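Local coordinates for protein Phi class glutathione transferase GSTF1 (Populus tremula x Populus tremuloides, PDB 4RI6) that binds glutathione and probably catalyses its conjugation to electrophilic halide substrates, releasing a halide anion, as a Phi class glutathione transferase, at residues L20-E25 with R202-V208; N85-Y89 with E161-L167; F110-G115 with H169-G173. The contacts are given in a common frame with arbitrary orientation. Numbering follows the deposited sequence.

Interaction 1 of 3, residues L20-E25 with R202-V208; sequences LATLIE and RESWKKV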
loop_
_atom_site.group_PDB
_atom_site.type_symbol
_atom_site.label_atom_id
_atom_site.label_comp_id
_atom_site.label_asym_id
_atom_site.label_seq_id
_atom_site.Cartn_x
_atom_site.Cartn_y
_atom_site.Cartn_z
ATOM N N LEU A 20 -9.756 8.220 11.200
ATOM C CA LEU A 20 -10.227 9.200 12.166
ATOM C C LEU A 20 -9.223 10.312 12.360
ATOM O O LEU A 20 -9.587 11.485 12.420
ATOM C CB LEU A 20 -10.532 8.541 13.516
ATOM C CG LEU A 20 -11.694 7.555 13.539
ATOM C CD1 LEU A 20 -11.868 6.973 14.924
ATOM C CD2 LEU A 20 -12.984 8.240 13.124
ATOM N N ALA A 21 -7.951 9.950 12.473
ATOM C CA ALA A 21 -6.921 10.946 12.671
ATOM C C ALA A 21 -6.874 11.889 11.473
ATOM O O ALA A 21 -6.686 13.100 11.638
ATOM C CB ALA A 21 -5.575 10.283 12.892
ATOM N N THR A 22 -7.048 11.336 10.274
ATOM C CA THR A 22 -7.057 12.143 9.064
ATOM C C THR A 22 -8.238 13.102 9.021
ATOM O O THR A 22 -8.065 14.282 8.728
ATOM C CB THR A 22 -7.059 11.235 7.820
ATOM O OG1 THR A 22 -5.885 10.415 7.862
ATOM C CG2 THR A 22 -7.082 12.055 6.526
ATOM N N LEU A 23 -9.429 12.604 9.333
ATOM C CA LEU A 23 -10.609 13.449 9.368
ATOM C C LEU A 23 -10.396 14.617 10.318
ATOM O O LEU A 23 -10.752 15.748 10.016
ATOM C CB LEU A 23 -11.835 12.634 9.781
ATOM C CG LEU A 23 -12.309 11.643 8.719
ATOM C CD1 LEU A 23 -13.236 10.622 9.319
ATOM C CD2 LEU A 23 -13.003 12.397 7.607
ATOM N N ILE A 24 -9.798 14.339 11.470
ATOM C CA ILE A 24 -9.627 15.368 12.491
ATOM C C ILE A 24 -8.575 16.399 12.052
ATOM O O ILE A 24 -8.796 17.602 12.185
ATOM C CB ILE A 24 -9.249 14.742 13.834
ATOM C CG1 ILE A 24 -10.430 13.932 14.379
ATOM C CG2 ILE A 24 -8.865 15.824 14.830
ATOM C CD1 ILE A 24 -10.072 12.968 15.504
ATOM N N GLU A 25 -7.457 15.931 11.497
ATOM C CA GLU A 25 -6.476 16.826 10.902
ATOM C C GLU A 25 -7.098 17.697 9.831
ATOM O O GLU A 25 -6.757 18.875 9.706
ATOM C CB GLU A 25 -5.318 16.028 10.298
ATOM C CG GLU A 25 -4.374 15.410 11.330
ATOM C CD GLU A 25 -3.357 16.392 11.924
ATOM O OE1 GLU A 25 -3.047 17.423 11.290
ATOM O OE2 GLU A 25 -2.849 16.107 13.030
ATOM N N ARG A 202 0.346 14.848 18.946
ATOM C CA ARG A 202 -0.567 15.722 18.222
ATOM C C ARG A 202 -1.975 15.615 18.804
ATOM O O ARG A 202 -2.401 14.537 19.216
ATOM C CB ARG A 202 -0.582 15.368 16.747
ATOM C CG ARG A 202 0.751 15.599 16.106
ATOM C CD ARG A 202 0.679 15.314 14.625
ATOM N NE ARG A 202 -0.112 16.290 13.874
ATOM C CZ ARG A 202 0.355 17.446 13.424
ATOM N NH1 ARG A 202 1.595 17.817 13.717
ATOM N NH2 ARG A 202 -0.418 18.241 12.699
ATOM N N GLU A 203 -2.701 16.728 18.826
ATOM C CA GLU A 203 -4.039 16.739 19.388
ATOM C C GLU A 203 -4.955 15.794 18.621
ATOM O O GLU A 203 -5.808 15.163 19.223
ATOM C CB GLU A 203 -4.617 18.160 19.394
ATOM C CG GLU A 203 -3.943 19.126 20.379
ATOM C CD GLU A 203 -4.069 18.680 21.827
ATOM O OE1 GLU A 203 -5.024 17.932 22.154
ATOM O OE2 GLU A 203 -3.195 19.066 22.636
ATOM N N SER A 204 -4.753 15.664 17.308
ATOM C CA SER A 204 -5.610 14.783 16.513
ATOM C C SER A 204 -5.489 13.366 17.033
ATOM O O SER A 204 -6.491 12.670 17.237
ATOM C CB SER A 204 -5.253 14.828 15.026
ATOM O OG SER A 204 -3.906 14.413 14.813
ATOM N N TRP A 205 -4.256 12.933 17.275
ATOM C CA TRP A 205 -4.037 11.580 17.735
ATOM C C TRP A 205 -4.528 11.400 19.174
ATOM O O TRP A 205 -5.107 10.361 19.509
ATOM C CB TRP A 205 -2.564 11.186 17.598
ATOM C CG TRP A 205 -2.357 9.714 17.882
ATOM C CD1 TRP A 205 -1.621 9.182 18.888
ATOM C CD2 TRP A 205 -2.943 8.608 17.180
ATOM N NE1 TRP A 205 -1.676 7.812 18.844
ATOM C CE2 TRP A 205 -2.500 7.433 17.813
ATOM C CE3 TRP A 205 -3.797 8.501 16.072
ATOM C CZ2 TRP A 205 -2.887 6.163 17.386
ATOM C CZ3 TRP A 205 -4.155 7.236 15.642
ATOM C CH2 TRP A 205 -3.710 6.093 16.300
ATOM N N LYS A 206 -4.329 12.401 20.020
ATOM C CA LYS A 206 -4.869 12.339 21.373
ATOM C C LYS A 206 -6.391 12.195 21.356
ATOM O O LYS A 206 -6.957 11.473 22.184
ATOM C CB LYS A 206 -4.480 13.583 22.168
ATOM C CG LYS A 206 -3.011 13.696 22.436
ATOM C CD LYS A 206 -2.763 15.004 23.134
ATOM C CE LYS A 206 -1.381 15.138 23.625
ATOM N NZ LYS A 206 -1.300 16.459 24.310
ATOM N N LYS A 207 -7.046 12.863 20.412
ATOM C CA LYS A 207 -8.501 12.786 20.336
ATOM C C LYS A 207 -8.940 11.389 19.911
ATOM O O LYS A 207 -9.914 10.869 20.435
ATOM C CB LYS A 207 -9.053 13.850 19.390
ATOM C CG LYS A 207 -8.902 15.247 19.948
ATOM C CD LYS A 207 -9.517 16.329 19.091
ATOM C CE LYS A 207 -9.269 17.700 19.698
ATOM N NZ LYS A 207 -10.254 18.706 19.224
ATOM N N VAL A 208 -8.205 10.771 18.995
ATOM C CA VAL A 208 -8.532 9.424 18.597
ATOM C C VAL A 208 -8.402 8.466 19.780
ATOM O O VAL A 208 -9.282 7.642 20.012
ATOM C CB VAL A 208 -7.633 8.948 17.435
ATOM C CG1 VAL A 208 -7.855 7.460 17.153
ATOM C CG2 VAL A 208 -7.891 9.786 16.169
HETATM O O HOH W 1 -3.261 17.500 15.491
#

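Interaction 2 of 3, residues N85-Y89 with E161-L167; sequences NKSLY and EFSFADL. Unlike the reference sequence in segment 85-89: Lys86 (reference Arg).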
loop_
_atom_site.group_PDB
_atom_site.type_symbol
_atom_site.label_atom_id
_atom_site.label_comp_id
_atom_site.label_asym_id
_atom_site.label_seq_id
_atom_site.Cartn_x
_atom_site.Cartn_y
_atom_site.Cartn_z
ATOM N N ASN A 85 -5.687 21.017 8.110
ATOM C CA ASN A 85 -4.274 20.947 7.780
ATOM C C ASN A 85 -4.094 20.810 6.257
ATOM O O ASN A 85 -4.236 19.720 5.707
ATOM C CB ASN A 85 -3.638 19.770 8.523
ATOM C CG ASN A 85 -2.133 19.681 8.326
ATOM O OD1 ASN A 85 -1.552 20.383 7.507
ATOM N ND2 ASN A 85 -1.501 18.795 9.079
ATOM N N LYS A 86 -3.768 21.910 5.590
ATOM C CA LYS A 86 -3.667 21.910 4.134
ATOM C C LYS A 86 -2.484 21.099 3.613
ATOM O O LYS A 86 -2.520 20.603 2.485
ATOM C CB LYS A 86 -3.558 23.339 3.607
ATOM C CG LYS A 86 -4.732 24.212 3.999
ATOM C CD LYS A 86 -4.790 25.473 3.172
ATOM C CE LYS A 86 -5.854 26.415 3.687
ATOM N NZ LYS A 86 -6.037 27.580 2.783
ATOM N N SER A 87 -1.432 20.967 4.415
ATOM C CA SER A 87 -0.203 20.349 3.938
ATOM C C SER A 87 -0.128 18.853 4.227
ATOM O O SER A 87 0.896 18.236 3.946
ATOM C CB SER A 87 1.013 21.021 4.568
ATOM O OG SER A 87 1.192 20.557 5.897
ATOM N N LEU A 88 -1.196 18.266 4.767
ATOM C CA LEU A 88 -1.105 16.899 5.293
ATOM C C LEU A 88 -0.598 15.906 4.246
ATOM O O LEU A 88 0.199 15.018 4.563
ATOM C CB LEU A 88 -2.461 16.444 5.852
ATOM C CG LEU A 88 -2.489 15.066 6.530
ATOM C CD1 LEU A 88 -1.573 15.008 7.768
ATOM C CD2 LEU A 88 -3.908 14.691 6.921
ATOM N N TYR A 89 -1.050 16.058 3.006
ATOM C CA TYR A 89 -0.595 15.195 1.911
ATOM C C TYR A 89 0.005 16.074 0.813
ATOM O O TYR A 89 -0.156 15.827 -0.386
ATOM C CB TYR A 89 -1.747 14.325 1.388
ATOM C CG TYR A 89 -1.381 12.872 1.086
ATOM C CD1 TYR A 89 -0.302 12.543 0.274
ATOM C CD2 TYR A 89 -2.141 11.829 1.606
ATOM C CE1 TYR A 89 0.009 11.220 -0.004
ATOM C CE2 TYR A 89 -1.826 10.511 1.352
ATOM C CZ TYR A 89 -0.767 10.203 0.538
ATOM O OH TYR A 89 -0.497 8.875 0.283
ATOM N N GLU A 161 7.817 18.811 7.851
ATOM C CA GLU A 161 6.430 19.024 8.203
ATOM C C GLU A 161 5.746 17.679 8.434
ATOM O O GLU A 161 5.978 16.748 7.683
ATOM C CB GLU A 161 5.741 19.786 7.067
ATOM C CG GLU A 161 4.590 20.667 7.476
ATOM C CD GLU A 161 4.106 21.569 6.335
ATOM O OE1 GLU A 161 4.798 21.677 5.292
ATOM O OE2 GLU A 161 3.025 22.175 6.488
ATOM N N PHE A 162 4.939 17.578 9.482
ATOM C CA PHE A 162 4.092 16.398 9.702
ATOM C C PHE A 162 3.307 16.106 8.434
ATOM O O PHE A 162 2.766 17.020 7.817
ATOM C CB PHE A 162 3.141 16.616 10.885
ATOM C CG PHE A 162 2.226 15.443 11.182
ATOM C CD1 PHE A 162 2.691 14.334 11.865
ATOM C CD2 PHE A 162 0.884 15.490 10.835
ATOM C CE1 PHE A 162 1.850 13.275 12.163
ATOM C CE2 PHE A 162 0.035 14.434 11.125
ATOM C CZ PHE A 162 0.518 13.324 11.791
ATOM N N SER A 163 3.244 14.841 8.040
ATOM C CA SER A 163 2.485 14.477 6.853
ATOM C C SER A 163 1.690 13.225 7.086
ATOM O O SER A 163 1.831 12.560 8.119
ATOM C CB SER A 163 3.403 14.262 5.649
ATOM O OG SER A 163 4.027 12.997 5.690
ATOM N N PHE A 164 0.880 12.873 6.094
ATOM C CA PHE A 164 0.160 11.620 6.159
ATOM C C PHE A 164 1.103 10.426 6.320
ATOM O O PHE A 164 0.729 9.403 6.896
ATOM C CB PHE A 164 -0.725 11.428 4.913
ATOM C CG PHE A 164 -1.592 10.227 5.015
ATOM C CD1 PHE A 164 -2.660 10.224 5.890
ATOM C CD2 PHE A 164 -1.298 9.063 4.329
ATOM C CE1 PHE A 164 -3.426 9.121 6.057
ATOM C CE2 PHE A 164 -2.084 7.949 4.488
ATOM C CZ PHE A 164 -3.151 7.984 5.349
ATOM N N ALA A 165 2.329 10.538 5.816
ATOM C CA ALA A 165 3.285 9.450 5.999
ATOM C C ALA A 165 3.500 9.177 7.476
ATOM O O ALA A 165 3.494 8.025 7.901
ATOM C CB ALA A 165 4.589 9.752 5.324
ATOM N N ASP A 166 3.695 10.227 8.266
ATOM C CA ASP A 166 3.866 10.045 9.711
ATOM C C ASP A 166 2.578 9.541 10.346
ATOM O O ASP A 166 2.588 8.594 11.141
ATOM C CB ASP A 166 4.307 11.344 10.364
ATOM C CG ASP A 166 5.482 11.962 9.654
ATOM O OD1 ASP A 166 6.613 11.443 9.789
ATOM O OD2 ASP A 166 5.266 12.975 8.967
ATOM N N LEU A 167 1.465 10.165 9.963
ATOM C CA LEU A 167 0.158 9.821 10.500
ATOM C C LEU A 167 -0.112 8.337 10.343
ATOM O O LEU A 167 -0.567 7.680 11.279
ATOM C CB LEU A 167 -0.934 10.661 9.828
ATOM C CG LEU A 167 -2.353 10.559 10.376
ATOM C CD1 LEU A 167 -3.154 11.788 9.967
ATOM C CD2 LEU A 167 -3.059 9.275 9.906
HETATM O O HOH W 2 1.292 19.264 8.666
HETATM O O HOH W 3 3.350 17.757 5.160
#

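Interaction 3 of 3, residues F110-G115 with H169-G173; sequences FGPPSG and HLPNG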
loop_
_atom_site.group_PDB
_atom_site.type_symbol
_atom_site.label_atom_id
_atom_site.label_comp_id
_atom_site.label_asym_id
_atom_site.label_seq_id
_atom_site.Cartn_x
_atom_site.Cartn_y
_atom_site.Cartn_z
ATOM N N PHE A 110 6.826 -1.172 6.834
ATOM C CA PHE A 110 6.581 -1.036 8.270
ATOM C C PHE A 110 5.302 -1.746 8.701
ATOM O O PHE A 110 5.271 -2.423 9.706
ATOM C CB PHE A 110 6.503 0.457 8.621
ATOM C CG PHE A 110 6.029 0.768 10.023
ATOM C CD1 PHE A 110 6.934 0.893 11.054
ATOM C CD2 PHE A 110 4.678 0.970 10.298
ATOM C CE1 PHE A 110 6.523 1.196 12.338
ATOM C CE2 PHE A 110 4.256 1.289 11.585
ATOM C CZ PHE A 110 5.196 1.412 12.604
ATOM N N GLY A 111 4.260 -1.585 7.906
ATOM C CA GLY A 111 2.932 -2.062 8.245
ATOM C C GLY A 111 2.800 -3.566 8.452
ATOM O O GLY A 111 2.177 -4.011 9.410
ATOM N N PRO A 112 3.364 -4.360 7.536
ATOM C CA PRO A 112 3.202 -5.805 7.730
ATOM C C PRO A 112 3.770 -6.360 9.061
ATOM O O PRO A 112 3.013 -7.012 9.788
ATOM C CB PRO A 112 3.897 -6.391 6.498
ATOM C CG PRO A 112 3.703 -5.308 5.455
ATOM C CD PRO A 112 3.866 -4.024 6.193
ATOM N N PRO A 113 5.050 -6.114 9.384
ATOM C CA PRO A 113 5.516 -6.697 10.651
ATOM C C PRO A 113 4.915 -6.031 11.876
ATOM O O PRO A 113 4.631 -6.719 12.852
ATOM C CB PRO A 113 7.035 -6.481 10.599
ATOM C CG PRO A 113 7.199 -5.319 9.687
ATOM C CD PRO A 113 6.163 -5.520 8.624
ATOM N N SER A 114 4.735 -4.719 11.835
ATOM C CA SER A 114 4.155 -4.045 12.992
ATOM C C SER A 114 2.707 -4.480 13.185
ATOM O O SER A 114 2.284 -4.735 14.304
ATOM C CB SER A 114 4.259 -2.516 12.863
ATOM O OG SER A 114 3.478 -2.010 11.794
ATOM N N GLY A 115 1.943 -4.569 12.105
ATOM C CA GLY A 115 0.574 -5.026 12.193
ATOM C C GLY A 115 0.435 -6.467 12.657
ATOM O O GLY A 115 -0.483 -6.805 13.402
ATOM N N HIS A 169 1.730 5.835 10.425
ATOM C CA HIS A 169 2.474 4.996 11.374
ATOM C C HIS A 169 1.899 5.001 12.794
ATOM O O HIS A 169 2.239 4.145 13.607
ATOM C CB HIS A 169 3.936 5.424 11.451
ATOM C CG HIS A 169 4.727 5.117 10.231
ATOM N ND1 HIS A 169 4.629 5.844 9.058
ATOM C CD2 HIS A 169 5.626 4.132 9.986
ATOM C CE1 HIS A 169 5.427 5.312 8.148
ATOM N NE2 HIS A 169 6.040 4.271 8.682
ATOM N N LEU A 170 1.039 5.965 13.086
ATOM C CA LEU A 170 0.528 6.109 14.440
ATOM C C LEU A 170 -0.237 4.871 14.948
ATOM O O LEU A 170 -0.016 4.460 16.085
ATOM C CB LEU A 170 -0.361 7.353 14.544
ATOM C CG LEU A 170 0.410 8.677 14.583
ATOM C CD1 LEU A 170 -0.509 9.880 14.355
ATOM C CD2 LEU A 170 1.153 8.827 15.904
ATOM N N PRO A 171 -1.121 4.263 14.127
ATOM C CA PRO A 171 -1.948 3.213 14.759
ATOM C C PRO A 171 -1.165 1.987 15.246
ATOM O O PRO A 171 -1.359 1.558 16.386
ATOM C CB PRO A 171 -2.940 2.843 13.653
ATOM C CG PRO A 171 -3.056 4.103 12.838
ATOM C CD PRO A 171 -1.662 4.671 12.817
ATOM N N ASN A 172 -0.279 1.434 14.425
ATOM C CA ASN A 172 0.475 0.274 14.879
ATOM C C ASN A 172 1.544 0.688 15.874
ATOM O O ASN A 172 1.813 -0.024 16.842
ATOM C CB ASN A 172 1.104 -0.484 13.713
ATOM C CG ASN A 172 0.088 -1.297 12.948
ATOM O OD1 ASN A 172 -0.993 -1.589 13.450
ATOM N ND2 ASN A 172 0.435 -1.685 11.739
ATOM N N GLY A 173 2.173 1.830 15.633
ATOM C CA GLY A 173 3.193 2.315 16.538
ATOM C C GLY A 173 2.661 2.491 17.946
ATOM O O GLY A 173 3.294 2.073 18.923
#

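Interaction 1 of 3, residues L20-E25 with R202-V208
Ile24 lies across the start of helix 203-214 and packs on three of its residues. Ile24 CG2 is 3.8 Å from Ser204 CB. Ile24 CD1 is 3.9 Å from Val208 CG2 and 4.1 Å from Lys207 CB. Val208 is also reached from one turn earlier on the other helix: its CG2 lies 3.9 Å from Leu20 CB and 4.0 Å from Ala21 CB. The small Ala21 is where the backbones come closest, with its CA 5.6 Å from that of Ser204. Ala21 CB also meets the edge of the indole, 4.1 Å from Trp205 CE3. The indole nitrogen of Trp205 is hydrogen-bonded to Asp174.

The two helix segments cross at 132°, with axes 8.8 Å apart at closest approach. This is a domain interface of the glutathione transferase fold: the first helix of the thioredoxin-like N-terminal domain rests on the last helix of the chain.

The polar end of the contact gathers on Glu25. Arg202, the N-cap residue of helix 203-214, forms a salt bridge with it. Arg202 NE donates to Glu25 OE2 at 2.9 Å and Arg202 NH2 to Glu25 OE1 at 3.1 Å. Ser204 OG donates to Glu25 OE2 at 2.7 Å. Water 1 donates to Glu25 OE2 at 2.9 Å and accepts from Ser204 N at 3.0 Å, so the carboxylate also reaches the first turn of the helix through water.

Interaction 2 of 3, residues N85-Y89 with E161-L167
Leu88 leaves the backbone sideways, but its t,p rotamer brings its branched end up to the start of helix 164-179. There Leu88 CD1 is 3.8 Å from Phe162 CE2 and 4.2 Å from Leu167 CD1. Phe162 and Phe164 both have chi1 at t, yet their rings serve different neighbours. The Phe162 ring meets Leu88, and Arg202 makes a cation-pi contact with it. The Phe164 ring lies beside Tyr89, whose chi1 of -138° falls between wells. These two rings are nearly parallel, at 16°, but slid apart so that they barely overlap; Tyr89 CE2 is 3.4 Å from Phe164 CD2. The phenol of Tyr89 hydrogen-bonds to Asp100.

Ser87, with chi1 at p, donates from OG to Glu161 OE2 at 2.5 Å. Asn85 OD1 accepts from Ser87 N at 3.1 Å in an Asx turn, while its ND2 bonds to Glu25 OE1. Water 2 links Asn85 ND2 and Ser87 OG to Phe162 O, and water 3 links Ser87 O to the same carbonyl.

Across the backbone, Phe164 N donates to Leu88 O at 2.7 Å. At the helix start, Ser163 OG accepts from Ala165 N at 3.0 Å, and Asp166 OD2 accepts from Ser163 N at 2.9 Å. Ser163 and Asp166 form a capping box, the N-capping motif known at this helix in the C-terminal domain of glutathione transferases.

Interaction 3 of 3, residues F110-G115 with H169-G173
The two helix segments run nearly side by side, at 23°, with axes 9.7 Å apart at closest approach. They belong to helices 93-122 and 164-179 of the all-helical C-terminal domain of the glutathione transferase fold. Both are kinked at prolines: Pro112 and Pro113 in one, Pro171 in the other. The backbones come closest at Gly115 and Asn172, with CA atoms 5.9 Å apart.

Asn172 is a knob in a hole formed by Phe110, Gly111, Ser114 and Gly115. The two glycines present only backbone to its amide. A CB on Gly115 would lie 3.3 Å from Asn172 ND2 and clash with Gly111 O. The side chain of Asn172 also touches Thr14 and comes about 7 Å from a bound glutathione.

Phe110 fills the other part of the contact. The edge of His169 points at its face, with ring centroids 4.4 Å apart and planes at 53°; Phe110 CD2 is 3.3 Å from His169 CD2. Both ring nitrogens of His169 are engaged, NE2 with Tyr147 and ND1 with Ala165 O. Ser114 OG donates to Phe110 O at 2.8 Å, back within its own helix, and accepts a weak hydrogen bond from Asn172 ND2 at 3.1 Å.

How the interactions relate
Interaction 1 joins the two domains, interaction 2 sets the loop between helices 69-79 and 93-122 on the start of helix 164-179, and interaction 3, within the C-terminal domain, uses the next part of that helix. All are at least partly buried, interaction 3 nearest the chain centre; Glu161 and Lys207 mark exposed margins of interactions 2 and 1. Interactions 1 and 2 meet: Arg202 makes a cation-pi contact with Phe162, and Glu25 O and Asn85 N, 2.9 Å apart, probably hydrogen-bond. Trp205 packs on Leu170 and Pro171 of interaction 3. A salt bridge marks interaction 1, helix capping and water bridges interaction 2, and an edge-to-face aromatic pair, a knob-into-hole fit and one weak hydrogen bond interaction 3.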